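Envelope glycoprotein (Bourbon virus, PDB 5ZKX) probably mediates entry of the virus by fusing the viral envelope with a host membrane, and is held here in its trimeric postfusion form. Local coordinates at residues E89-P95 with W141-N147. Numbering follows the deposited sequence.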
ATOM      1  N   GLU A  89     -25.340 -15.192 -20.529  1.00 28.23           N
ATOM      2  CA  GLU A  89     -24.276 -14.230 -20.829  1.00 26.64           C
ATOM      3  C   GLU A  89     -24.642 -13.392 -22.053  1.00 24.95           C
ATOM      4  O   GLU A  89     -23.832 -13.170 -22.955  1.00 24.47           O
ATOM      5  CB  GLU A  89     -22.927 -14.930 -21.012  1.00 28.56           C
ATOM      6  CG  GLU A  89     -22.437 -15.653 -19.766  1.00 32.00           C
ATOM      7  CD  GLU A  89     -20.922 -15.689 -19.661  1.00 39.39           C
ATOM      8  OE1 GLU A  89     -20.243 -15.020 -20.471  1.00 31.33           O
ATOM      9  OE2 GLU A  89     -20.409 -16.390 -18.765  1.00 48.82           O
ATOM     10  N   VAL A  90     -25.884 -12.916 -22.065  1.00 33.51           N
ATOM     11  CA  VAL A  90     -26.462 -12.232 -23.217  1.00 33.26           C
ATOM     12  C   VAL A  90     -27.540 -11.281 -22.713  1.00 29.13           C
ATOM     13  O   VAL A  90     -28.331 -11.637 -21.837  1.00 31.14           O
ATOM     14  CB  VAL A  90     -27.036 -13.250 -24.228  1.00 34.99           C
ATOM     15  CG1 VAL A  90     -28.155 -12.632 -25.033  1.00 36.07           C
ATOM     16  CG2 VAL A  90     -25.946 -13.779 -25.147  1.00 36.30           C
ATOM     17  N   CYS A  91     -27.572 -10.070 -23.262  1.00 22.46           N
ATOM     18  CA  CYS A  91     -28.599  -9.098 -22.921  1.00 24.24           C
ATOM     19  C   CYS A  91     -29.573  -8.927 -24.081  1.00 25.97           C
ATOM     20  O   CYS A  91     -29.211  -9.094 -25.250  1.00 26.10           O
ATOM     21  CB  CYS A  91     -27.984  -7.745 -22.545  1.00 22.56           C
ATOM     22  SG  CYS A  91     -26.708  -7.162 -23.675  1.00 30.37           S
ATOM     23  N   TYR A  92     -30.819  -8.603 -23.746  1.00 31.22           N
ATOM     24  CA  TYR A  92     -31.890  -8.449 -24.722  1.00 33.79           C
ATOM     25  C   TYR A  92     -32.372  -7.004 -24.743  1.00 34.46           C
ATOM     26  O   TYR A  92     -32.583  -6.396 -23.689  1.00 33.51           O
ATOM     27  CB  TYR A  92     -33.061  -9.382 -24.404  1.00 33.92           C
ATOM     28  CG  TYR A  92     -32.783 -10.854 -24.639  1.00 32.02           C
ATOM     29  CD1 TYR A  92     -32.981 -11.428 -25.888  1.00 29.42           C
ATOM     30  CD2 TYR A  92     -32.338 -11.672 -23.607  1.00 35.05           C
ATOM     31  CE1 TYR A  92     -32.738 -12.773 -26.106  1.00 31.92           C
ATOM     32  CE2 TYR A  92     -32.091 -13.020 -23.816  1.00 32.41           C
ATOM     33  CZ  TYR A  92     -32.292 -13.565 -25.070  1.00 33.33           C
ATOM     34  OH  TYR A  92     -32.052 -14.903 -25.295  1.00 25.79           O
ATOM     35  N   THR A  93     -32.553  -6.458 -25.947  1.00 41.16           N
ATOM     36  CA  THR A  93     -32.979  -5.075 -26.121  1.00 36.96           C
ATOM     37  C   THR A  93     -34.058  -5.005 -27.194  1.00 39.86           C
ATOM     38  O   THR A  93     -34.439  -6.016 -27.794  1.00 42.38           O
ATOM     39  CB  THR A  93     -31.808  -4.160 -26.504  1.00 37.23           C
ATOM     40  OG1 THR A  93     -31.069  -4.747 -27.584  1.00 41.30           O
ATOM     41  CG2 THR A  93     -30.885  -3.940 -25.321  1.00 35.48           C
ATOM     42  N   GLY A  94     -34.549  -3.792 -27.430  1.00 31.66           N
ATOM     43  CA  GLY A  94     -35.468  -3.529 -28.509  1.00 30.08           C
ATOM     44  C   GLY A  94     -34.743  -3.400 -29.833  1.00 30.01           C
ATOM     45  O   GLY A  94     -33.563  -3.743 -29.956  1.00 29.48           O
ATOM     46  N   PRO A  95     -35.434  -2.893 -30.851  1.00 22.70           N
ATOM     47  CA  PRO A  95     -34.857  -2.841 -32.196  1.00 24.35           C
ATOM     48  C   PRO A  95     -34.031  -1.592 -32.461  1.00 23.25           C
ATOM     49  O   PRO A  95     -34.238  -0.525 -31.877  1.00 22.02           O
ATOM     50  CB  PRO A  95     -36.104  -2.861 -33.089  1.00 19.44           C
ATOM     51  CG  PRO A  95     -37.112  -2.108 -32.285  1.00 20.65           C
ATOM     52  CD  PRO A  95     -36.837  -2.447 -30.837  1.00 22.23           C
ATOM     53  N   TRP A 141     -29.848   1.093 -28.969  1.00 26.64           N
ATOM     54  CA  TRP A 141     -29.878   0.421 -27.676  1.00 26.63           C
ATOM     55  C   TRP A 141     -28.472   0.096 -27.189  1.00 23.22           C
ATOM     56  O   TRP A 141     -27.535  -0.052 -27.978  1.00 22.26           O
ATOM     57  CB  TRP A 141     -30.696  -0.873 -27.746  1.00 24.94           C
ATOM     58  CG  TRP A 141     -32.160  -0.649 -27.907  1.00 26.48           C
ATOM     59  CD1 TRP A 141     -32.824  -0.372 -29.066  1.00 24.75           C
ATOM     60  CD2 TRP A 141     -33.152  -0.682 -26.874  1.00 24.71           C
ATOM     61  NE1 TRP A 141     -34.167  -0.228 -28.819  1.00 25.61           N
ATOM     62  CE2 TRP A 141     -34.395  -0.413 -27.480  1.00 24.30           C
ATOM     63  CE3 TRP A 141     -33.109  -0.911 -25.495  1.00 24.89           C
ATOM     64  CZ2 TRP A 141     -35.583  -0.369 -26.756  1.00 25.14           C
ATOM     65  CZ3 TRP A 141     -34.291  -0.866 -24.777  1.00 24.92           C
ATOM     66  CH2 TRP A 141     -35.511  -0.597 -25.409  1.00 25.83           C
ATOM     67  N   ARG A 142     -28.342  -0.012 -25.868  1.00 24.01           N
ATOM     68  CA  ARG A 142     -27.121  -0.469 -25.225  1.00 21.81           C
ATOM     69  C   ARG A 142     -27.495  -1.458 -24.132  1.00 22.56           C
ATOM     70  O   ARG A 142     -28.558  -1.351 -23.517  1.00 25.17           O
ATOM     71  CB  ARG A 142     -26.307   0.696 -24.638  1.00 20.40           C
ATOM     72  CG  ARG A 142     -26.844   1.239 -23.316  1.00 19.98           C
ATOM     73  CD  ARG A 142     -26.150   2.531 -22.913  1.00 19.34           C
ATOM     74  NE  ARG A 142     -24.694   2.415 -22.949  1.00 22.44           N
ATOM     75  CZ  ARG A 142     -23.925   2.328 -21.868  1.00 20.20           C
ATOM     76  NH1 ARG A 142     -24.470   2.344 -20.659  1.00 20.30           N
ATOM     77  NH2 ARG A 142     -22.612   2.225 -21.995  1.00 23.29           N
ATOM     78  N   CYS A 143     -26.623  -2.439 -23.908  1.00 31.85           N
ATOM     79  CA  CYS A 143     -26.857  -3.413 -22.851  1.00 30.22           C
ATOM     80  C   CYS A 143     -25.560  -4.142 -22.537  1.00 28.86           C
ATOM     81  O   CYS A 143     -24.652  -4.231 -23.367  1.00 26.70           O
ATOM     82  CB  CYS A 143     -27.953  -4.415 -23.231  1.00 29.34           C
ATOM     83  SG  CYS A 143     -27.529  -5.534 -24.580  1.00 32.53           S
ATOM     84  N   GLY A 144     -25.496  -4.671 -21.322  1.00 24.15           N
ATOM     85  CA  GLY A 144     -24.353  -5.454 -20.897  1.00 22.57           C
ATOM     86  C   GLY A 144     -24.710  -6.266 -19.677  1.00 23.87           C
ATOM     87  O   GLY A 144     -25.685  -5.974 -18.976  1.00 22.04           O
ATOM     88  N   VAL A 145     -23.908  -7.301 -19.429  1.00 30.77           N
ATOM     89  CA  VAL A 145     -24.127  -8.205 -18.306  1.00 30.03           C
ATOM     90  C   VAL A 145     -22.784  -8.787 -17.887  1.00 33.42           C
ATOM     91  O   VAL A 145     -21.852  -8.888 -18.692  1.00 28.72           O
ATOM     92  CB  VAL A 145     -25.142  -9.319 -18.665  1.00 32.18           C
ATOM     93  CG1 VAL A 145     -24.510 -10.353 -19.589  1.00 29.62           C
ATOM     94  CG2 VAL A 145     -25.705  -9.973 -17.406  1.00 27.04           C
ATOM     95  N   THR A 146     -22.678  -9.153 -16.609  1.00 34.41           N
ATOM     96  CA  THR A 146     -21.476  -9.803 -16.106  1.00 33.23           C
ATOM     97  C   THR A 146     -21.815 -10.655 -14.890  1.00 32.25           C
ATOM     98  O   THR A 146     -22.709 -10.322 -14.106  1.00 30.72           O
ATOM     99  CB  THR A 146     -20.376  -8.785 -15.765  1.00 30.32           C
ATOM    100  OG1 THR A 146     -19.118  -9.461 -15.656  1.00 37.08           O
ATOM    101  CG2 THR A 146     -20.672  -8.059 -14.457  1.00 34.75           C
ATOM    102  N   ASN A 147     -21.103 -11.774 -14.762  1.00 33.53           N
ATOM    103  CA  ASN A 147     -21.177 -12.662 -13.608  1.00 29.39           C
ATOM    104  C   ASN A 147     -19.866 -12.559 -12.840  1.00 29.61           C
ATOM    105  O   ASN A 147     -18.814 -12.945 -13.360  1.00 33.46           O
ATOM    106  CB  ASN A 147     -21.412 -14.113 -14.033  1.00 34.04           C
ATOM    107  CG  ASN A 147     -22.803 -14.349 -14.580  1.00 33.28           C
ATOM    108  OD1 ASN A 147     -23.785 -14.337 -13.837  1.00 34.57           O
ATOM    109  ND2 ASN A 147     -22.893 -14.587 -15.884  1.00 31.97           N
TER
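Glu89 and Asn147 start a contact in which a short strand, 91-93, is fastened by a disulfide over the face of the antiparallel sheet that holds strand 134-148. The strand runs nearly antiparallel to segment 141-147, at 162°, but no backbone hydrogen bonds pair the two strands. The short strand pairs instead with strand 116-118, while strand 134-148 pairs with strand 44-58. The protein belongs to the gp64 family, whose members are class III fusion proteins.

At Glu89, CG rests near Asn147 ND2. That amide nitrogen is hydrogen-bonded to Gly86 O, near the end of helix 79-88. Next along, the backbone N of Val90 lies 3.8 Å from Val145 CG1. The Val145 side chain also touches Leu82 and Trp85 of helix 79-88.

Cys91 faces Cys143 and bonds to it, SG to SG, at 2.0 Å. Each sulfur lies between its own backbone N and carbonyl carbon, and from there it reaches across to the other strand. The S-S torsion is 58°, well below the usual 90° or so, and this draws Cys91 CB and Cys143 CB to 3.4 Å.

Thr93 also points at the sheet. Its methyl CG2 packs on Cys143 CB at 3.6 Å, and its CB lies against CE3 of Trp141. Its hydroxyl OG1 is hydrogen-bonded to His118 NE2.

Gly94 then crosses one face of the Trp141 indole. Its N sits 3.3 Å above the ring plane, over the centre. Its CA makes a CH-pi contact with the five-membered ring, 3.8 Å from the centroid. Elsewhere the indole meets Tyr51 and, edge-to-face, Trp112. At the indole edge, near its plane, Pro95 O lies 3.1 Å from Trp141 NE1.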